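Local atomic coordinates of Alr4995 protein (Nostoc sp., PDB entry 6LRF), a protein that probably hydrolyses arginine to ornithine, ammonia and carbon dioxide and converts ornithine to proline, as a bifunctional arginine dihydrolase and ornithine cyclodeaminase. Residues L132-S140 with Y167-P175; A213-V221 with L256-T266. One frame throughout, in Å; residues are numbered along the deposited sequence.

Interaction 1: residues L132-S140 with Y167-P175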
# COMPACT_ATOMS: atom_id res chain seq x y z
N LEU B 132 9.98 -21.49 -46.01
CA LEU B 132 8.59 -21.47 -45.57
C LEU B 132 8.49 -20.97 -44.12
O LEU B 132 9.16 -21.50 -43.22
CB LEU B 132 7.98 -22.87 -45.67
CG LEU B 132 6.57 -22.99 -45.10
CD1 LEU B 132 5.60 -22.23 -45.98
CD2 LEU B 132 6.15 -24.46 -44.96
N TRP B 133 7.65 -19.97 -43.90
CA TRP B 133 7.31 -19.51 -42.57
C TRP B 133 6.13 -20.32 -42.05
O TRP B 133 5.08 -20.30 -42.66
CB TRP B 133 6.91 -18.03 -42.58
CG TRP B 133 7.95 -17.03 -43.10
CD1 TRP B 133 7.98 -16.44 -44.33
CD2 TRP B 133 9.04 -16.46 -42.35
NE1 TRP B 133 9.04 -15.56 -44.41
CE2 TRP B 133 9.70 -15.55 -43.21
CE3 TRP B 133 9.52 -16.65 -41.05
CZ2 TRP B 133 10.82 -14.83 -42.80
CZ3 TRP B 133 10.64 -15.92 -40.65
CH2 TRP B 133 11.28 -15.03 -41.52
N ALA B 134 6.28 -21.02 -40.92
CA ALA B 134 5.16 -21.78 -40.35
C ALA B 134 4.79 -21.29 -38.97
O ALA B 134 5.64 -21.21 -38.09
CB ALA B 134 5.49 -23.26 -40.29
N GLY B 135 3.50 -21.06 -38.75
CA GLY B 135 3.01 -20.63 -37.44
C GLY B 135 2.64 -21.78 -36.52
O GLY B 135 2.40 -22.90 -36.96
N TYR B 136 2.67 -21.52 -35.21
CA TYR B 136 2.11 -22.45 -34.24
C TYR B 136 1.67 -21.61 -33.06
O TYR B 136 2.03 -20.44 -32.98
CB TYR B 136 3.11 -23.55 -33.83
CG TYR B 136 4.27 -23.09 -32.96
CD1 TYR B 136 5.34 -22.40 -33.51
CD2 TYR B 136 4.29 -23.35 -31.59
CE1 TYR B 136 6.40 -21.98 -32.72
CE2 TYR B 136 5.35 -22.93 -30.79
CZ TYR B 136 6.40 -22.25 -31.36
OH TYR B 136 7.47 -21.83 -30.57
N GLY B 137 0.87 -22.19 -32.18
CA GLY B 137 0.43 -21.49 -30.99
C GLY B 137 -1.04 -21.68 -30.70
O GLY B 137 -1.44 -21.65 -29.54
N PHE B 138 -1.86 -21.85 -31.73
CA PHE B 138 -3.31 -21.98 -31.56
C PHE B 138 -3.93 -23.08 -32.40
O PHE B 138 -4.73 -23.88 -31.91
CB PHE B 138 -4.00 -20.65 -31.90
CG PHE B 138 -3.67 -19.54 -30.95
CD1 PHE B 138 -4.22 -19.51 -29.68
CD2 PHE B 138 -2.80 -18.52 -31.32
CE1 PHE B 138 -3.92 -18.49 -28.80
CE2 PHE B 138 -2.50 -17.50 -30.43
CZ PHE B 138 -3.06 -17.49 -29.17
N ARG B 139 -3.57 -23.12 -33.68
CA ARG B 139 -4.21 -24.06 -34.59
C ARG B 139 -3.24 -25.17 -35.01
O ARG B 139 -3.43 -26.33 -34.65
CB ARG B 139 -4.76 -23.32 -35.81
CG ARG B 139 -5.99 -22.45 -35.48
CD ARG B 139 -7.16 -23.28 -34.92
NE ARG B 139 -8.35 -22.46 -34.73
CZ ARG B 139 -9.21 -22.12 -35.69
NH1 ARG B 139 -9.03 -22.54 -36.94
NH2 ARG B 139 -10.26 -21.36 -35.40
N SER B 140 -2.19 -24.80 -35.73
CA SER B 140 -1.20 -25.79 -36.13
C SER B 140 -0.22 -26.11 -35.01
O SER B 140 0.26 -25.22 -34.33
CB SER B 140 -0.43 -25.29 -37.36
OG SER B 140 -1.33 -24.91 -38.38
N TYR B 167 -4.93 -15.65 -34.69
CA TYR B 167 -4.85 -17.07 -34.41
C TYR B 167 -4.29 -17.89 -35.59
O TYR B 167 -3.85 -19.02 -35.41
CB TYR B 167 -6.25 -17.60 -34.02
CG TYR B 167 -7.29 -17.49 -35.13
CD1 TYR B 167 -7.91 -16.27 -35.42
CD2 TYR B 167 -7.64 -18.60 -35.89
CE1 TYR B 167 -8.85 -16.18 -36.44
CE2 TYR B 167 -8.59 -18.51 -36.91
CZ TYR B 167 -9.19 -17.30 -37.18
OH TYR B 167 -10.13 -17.20 -38.20
N HIS B 168 -4.32 -17.30 -36.79
CA HIS B 168 -3.62 -17.86 -37.95
C HIS B 168 -2.48 -16.94 -38.35
O HIS B 168 -2.57 -15.73 -38.19
CB HIS B 168 -4.57 -18.05 -39.15
CG HIS B 168 -5.40 -19.29 -39.10
ND1 HIS B 168 -6.60 -19.41 -39.77
CD2 HIS B 168 -5.19 -20.48 -38.49
CE1 HIS B 168 -7.10 -20.61 -39.55
NE2 HIS B 168 -6.27 -21.28 -38.78
N LEU B 169 -1.42 -17.53 -38.88
CA LEU B 169 -0.26 -16.77 -39.32
C LEU B 169 -0.61 -15.70 -40.35
O LEU B 169 -0.05 -14.61 -40.32
CB LEU B 169 0.78 -17.71 -39.89
CG LEU B 169 2.10 -17.03 -40.27
CD1 LEU B 169 2.72 -16.32 -39.03
CD2 LEU B 169 3.07 -18.03 -40.90
N ASP B 170 -1.54 -16.02 -41.26
CA ASP B 170 -1.86 -15.11 -42.36
C ASP B 170 -2.73 -13.93 -41.95
O ASP B 170 -3.05 -13.07 -42.78
CB ASP B 170 -2.53 -15.88 -43.53
CG ASP B 170 -3.97 -16.31 -43.24
OD1 ASP B 170 -4.44 -16.23 -42.08
OD2 ASP B 170 -4.65 -16.76 -44.21
N THR B 171 -3.11 -13.87 -40.67
CA THR B 171 -3.83 -12.70 -40.16
C THR B 171 -2.89 -11.61 -39.62
O THR B 171 -3.34 -10.51 -39.31
CB THR B 171 -4.80 -13.07 -39.02
OG1 THR B 171 -4.06 -13.59 -37.91
CG2 THR B 171 -5.79 -14.12 -39.48
N CYS B 172 -1.60 -11.91 -39.54
CA CYS B 172 -0.64 -10.99 -38.93
C CYS B 172 0.71 -11.02 -39.60
O CYS B 172 1.68 -10.44 -39.10
CB CYS B 172 -0.47 -11.30 -37.44
SG CYS B 172 0.02 -13.05 -37.06
N PHE B 173 0.79 -11.69 -40.75
CA PHE B 173 2.06 -11.95 -41.39
C PHE B 173 1.85 -12.16 -42.89
O PHE B 173 0.97 -12.93 -43.28
CB PHE B 173 2.70 -13.18 -40.75
CG PHE B 173 4.12 -13.42 -41.13
CD1 PHE B 173 4.45 -14.21 -42.23
CD2 PHE B 173 5.14 -12.89 -40.35
CE1 PHE B 173 5.77 -14.44 -42.58
CE2 PHE B 173 6.48 -13.12 -40.68
CZ PHE B 173 6.79 -13.90 -41.80
N CYS B 174 2.64 -11.48 -43.72
CA CYS B 174 2.36 -11.50 -45.15
C CYS B 174 3.59 -11.20 -46.02
O CYS B 174 3.89 -10.03 -46.33
CB CYS B 174 1.25 -10.50 -45.49
SG CYS B 174 0.64 -10.62 -47.23
N PRO B 175 4.31 -12.26 -46.44
CA PRO B 175 5.41 -12.13 -47.39
C PRO B 175 4.91 -11.53 -48.72
O PRO B 175 3.85 -11.92 -49.22
CB PRO B 175 5.90 -13.57 -47.57
CG PRO B 175 5.42 -14.30 -46.33
CD PRO B 175 4.11 -13.66 -46.01
O HOH W 1 -1.91 -21.29 -35.15
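Phe173 turns the edge of its ring onto one face of the Trp133 indole. The stack is T-shaped: the phenyl ring and the five-membered ring have centroids 4.6 Å apart and planes at 65°. Phe173 CE1 comes to 3.4 Å from Trp133 CG. CG of Phe173 stands anti to the backbone N (chi1 -169°), which carries the ring to strand 132-136. Pro175 CG adds a touch at 3.9 Å from Trp133 CD1. Leu169 CD2 lies 3.5 Å from Trp133 O. Leu157 and Leu159 also pack on this tight, apolar end.

The other end is looser and polar. Tyr167 CD2 sits over the centre of one guanidinium face of Arg139, with the two planes 46° apart. The Arg139 stem runs past His168, and both side chains bond Glu118, Arg139 by a salt bridge. No direct hydrogen bond crosses between the segments. Instead, water 1 accepts from Arg139 N at 2.9 Å and donates to Tyr167 O at 3.0 Å. Phe138 lies at the partly exposed margin. The contact packs a strand of one mixed sheet against a short strand of another, consistent with the α/β propeller of guanidino-group-modifying enzymes.

Interaction 2: residues A213-V221 with L256-T266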
# COMPACT_ATOMS: atom_id res chain seq x y z
N ALA B 213 -3.94 -3.73 -38.18
CA ALA B 213 -3.94 -5.16 -37.87
C ALA B 213 -5.33 -5.72 -37.57
O ALA B 213 -5.69 -6.78 -38.09
CB ALA B 213 -3.01 -5.42 -36.70
N VAL B 214 -6.13 -5.02 -36.76
CA VAL B 214 -7.46 -5.52 -36.40
C VAL B 214 -8.46 -5.35 -37.56
O VAL B 214 -9.59 -5.84 -37.51
CB VAL B 214 -8.00 -4.82 -35.14
CG1 VAL B 214 -7.05 -5.02 -33.98
CG2 VAL B 214 -8.19 -3.33 -35.40
N ASN B 215 -8.03 -4.65 -38.60
CA ASN B 215 -8.78 -4.59 -39.84
C ASN B 215 -8.30 -5.63 -40.86
O ASN B 215 -8.72 -5.60 -42.03
CB ASN B 215 -8.68 -3.19 -40.46
CG ASN B 215 -9.71 -2.25 -39.89
OD1 ASN B 215 -10.82 -2.14 -40.42
ND2 ASN B 215 -9.37 -1.58 -38.80
N PHE B 216 -7.43 -6.54 -40.40
CA PHE B 216 -6.88 -7.62 -41.22
C PHE B 216 -6.05 -7.11 -42.39
O PHE B 216 -6.12 -7.65 -43.49
CB PHE B 216 -7.98 -8.52 -41.76
CG PHE B 216 -8.57 -9.45 -40.75
CD1 PHE B 216 -8.30 -10.81 -40.80
CD2 PHE B 216 -9.43 -8.97 -39.76
CE1 PHE B 216 -8.86 -11.68 -39.87
CE2 PHE B 216 -10.00 -9.83 -38.84
CZ PHE B 216 -9.71 -11.19 -38.88
N ALA B 217 -5.27 -6.06 -42.14
CA ALA B 217 -4.36 -5.53 -43.16
C ALA B 217 -3.36 -6.59 -43.64
O ALA B 217 -2.97 -6.60 -44.82
CB ALA B 217 -3.61 -4.30 -42.62
N CYS B 218 -2.93 -7.47 -42.74
CA CYS B 218 -1.94 -8.48 -43.08
C CYS B 218 -2.53 -9.59 -43.93
O CYS B 218 -1.81 -10.33 -44.61
CB CYS B 218 -1.32 -9.07 -41.82
SG CYS B 218 -0.19 -7.93 -41.05
N ASN B 219 -3.86 -9.70 -43.85
CA ASN B 219 -4.62 -10.69 -44.61
C ASN B 219 -4.84 -10.21 -46.05
O ASN B 219 -5.96 -9.99 -46.50
CB ASN B 219 -5.95 -10.96 -43.92
CG ASN B 219 -6.43 -12.37 -44.10
OD1 ASN B 219 -7.49 -12.61 -44.70
ND2 ASN B 219 -5.64 -13.33 -43.59
N THR B 220 -3.73 -10.10 -46.76
CA THR B 220 -3.66 -9.43 -48.05
C THR B 220 -3.26 -10.39 -49.16
O THR B 220 -2.35 -11.20 -48.99
CB THR B 220 -2.65 -8.28 -47.99
OG1 THR B 220 -3.26 -7.15 -47.36
CG2 THR B 220 -2.17 -7.90 -49.38
N VAL B 221 -3.96 -10.29 -50.29
CA VAL B 221 -3.60 -11.04 -51.49
C VAL B 221 -2.60 -10.22 -52.30
O VAL B 221 -2.81 -9.04 -52.57
CB VAL B 221 -4.83 -11.38 -52.33
CG1 VAL B 221 -4.43 -12.18 -53.56
CG2 VAL B 221 -5.82 -12.17 -51.49
N LEU B 256 -15.09 -10.71 -41.93
CA LEU B 256 -14.38 -10.35 -40.71
C LEU B 256 -15.16 -10.85 -39.50
O LEU B 256 -14.60 -11.01 -38.42
CB LEU B 256 -14.15 -8.84 -40.60
CG LEU B 256 -12.72 -8.33 -40.85
CD1 LEU B 256 -12.40 -8.30 -42.33
CD2 LEU B 256 -12.48 -6.95 -40.21
N LYS B 257 -16.46 -11.12 -39.69
CA LYS B 257 -17.32 -11.66 -38.64
C LYS B 257 -17.00 -13.11 -38.28
O LYS B 257 -17.28 -13.55 -37.16
CB LYS B 257 -18.79 -11.58 -39.05
CG LYS B 257 -19.33 -10.17 -39.24
CD LYS B 257 -20.81 -10.23 -39.60
CE LYS B 257 -21.41 -8.84 -39.73
NZ LYS B 257 -22.89 -8.90 -39.84
N ALA B 258 -16.43 -13.86 -39.23
CA ALA B 258 -16.01 -15.23 -38.96
C ALA B 258 -14.51 -15.30 -38.70
O ALA B 258 -13.96 -16.38 -38.47
CB ALA B 258 -16.39 -16.14 -40.11
N GLY B 259 -13.84 -14.16 -38.77
CA GLY B 259 -12.43 -14.07 -38.46
C GLY B 259 -11.50 -14.24 -39.65
O GLY B 259 -10.34 -14.65 -39.48
N GLY B 260 -11.99 -13.94 -40.85
CA GLY B 260 -11.17 -14.00 -42.05
C GLY B 260 -11.40 -12.85 -43.01
O GLY B 260 -12.42 -12.17 -42.94
N ALA B 261 -10.45 -12.61 -43.91
CA ALA B 261 -10.62 -11.57 -44.92
C ALA B 261 -10.07 -12.03 -46.27
O ALA B 261 -10.22 -13.20 -46.64
CB ALA B 261 -9.94 -10.26 -44.49
N ALA B 262 -9.42 -11.12 -47.00
CA ALA B 262 -9.03 -11.38 -48.38
C ALA B 262 -8.15 -12.62 -48.52
O ALA B 262 -8.52 -13.57 -49.21
CB ALA B 262 -8.34 -10.17 -48.97
N LYS B 263 -6.99 -12.62 -47.86
CA LYS B 263 -6.05 -13.73 -47.98
C LYS B 263 -6.69 -15.06 -47.54
O LYS B 263 -6.41 -16.11 -48.13
CB LYS B 263 -4.79 -13.43 -47.15
CG LYS B 263 -3.70 -14.51 -47.17
CD LYS B 263 -2.94 -14.56 -48.49
CE LYS B 263 -1.49 -15.01 -48.29
NZ LYS B 263 -0.59 -13.86 -48.01
N CYS B 264 -7.56 -15.02 -46.52
CA CYS B 264 -8.22 -16.23 -46.01
C CYS B 264 -9.14 -16.85 -47.05
O CYS B 264 -9.33 -18.06 -47.07
CB CYS B 264 -9.03 -15.92 -44.75
SG CYS B 264 -8.06 -15.80 -43.23
N LEU B 265 -9.71 -16.00 -47.90
CA LEU B 265 -10.69 -16.42 -48.89
C LEU B 265 -10.05 -16.99 -50.17
O LEU B 265 -10.76 -17.44 -51.07
CB LEU B 265 -11.60 -15.23 -49.24
CG LEU B 265 -12.60 -14.87 -48.13
CD1 LEU B 265 -13.29 -13.53 -48.40
CD2 LEU B 265 -13.62 -15.99 -47.95
N THR B 266 -8.72 -16.99 -50.21
CA THR B 266 -7.96 -17.40 -51.38
C THR B 266 -6.85 -18.40 -51.04
O THR B 266 -6.32 -18.39 -49.93
CB THR B 266 -7.27 -16.18 -52.10
OG1 THR B 266 -6.17 -15.71 -51.30
CG2 THR B 266 -8.25 -15.04 -52.36
O HOH W 2 -1.03 -12.95 -45.09
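The Phe216 ring and the Leu256 branch lie alongside each other, pointing opposite ways, where two helix ends meet. Both helices finish in Schellman motifs, with Phe216 and Gly259 as the C-prime residues of positive phi. Phe216 CD2 approaches Leu256 CG to 3.5 Å. The ring is set edge-on to the second turn: Gly259 O lies near the ring plane, 3.3 Å from Phe216 CE1. Ala261 CB packs on the Phe216 stem, and the Trp24 ring meets the same phenyl ring from outside the two segments.

Asn219 is the polar centre, sitting in the middle of an inverse gamma turn. Its side chain crosses that of Lys263 at a slant and enters the bend at 261-264. Two backbone N-H groups meet Asn219 OD1. Cys264 N gives the better bond, at 3.0 Å, with its donor tilted from the amide plane. Ala261 N gives a weak one at 3.1 Å. The other amide atom, Asn219 ND2, donates to Asp170 O, so both ends of the buried amide have partners and its rotation is fixed. The backbone Asn219 O accepts from Lys263 N at 3.1 Å, with an N-H...O angle of 164°. This donor stands above the carbonyl plane, 72° out of it, and so misses the lone pairs.

Val221 CG2 lies 3.6 Å from Thr266 OG1, and both side chains rest on Leu48 of helix 34-49. Lys263 is partly exposed. CG is anti to its backbone N (chi1 180°), but the chain then bends three times and folds back along Thr220. CD passes by Thr220 O before the ammonium group reaches the same oxygen. That bond, from Lys263 NZ to Thr220 O, is weak at 3.3 Å, and Lys263 NZ also donates to water 2 at 3.1 Å.

Both contacts are largely buried and lie in the same dimethylargininase-like part of the chain, with centres about 12 Å apart. Interaction 1 sits nearer the chain centre and joins strands of two sheets, mostly by rings and apolar branches. Interaction 2 lies farther out, between loops that follow helices, and relies more on backbone N-H groups and one amide. Each has a partly exposed margin, at Phe138 in the first and Lys263 in the second. Segment 167-175 is the bridge between them. The side-chain amide of Asn219 reaches back to it, and Tyr167 OH probably bonds Gly259 O. Cys174 also packs on Cys218 O and Thr220 O.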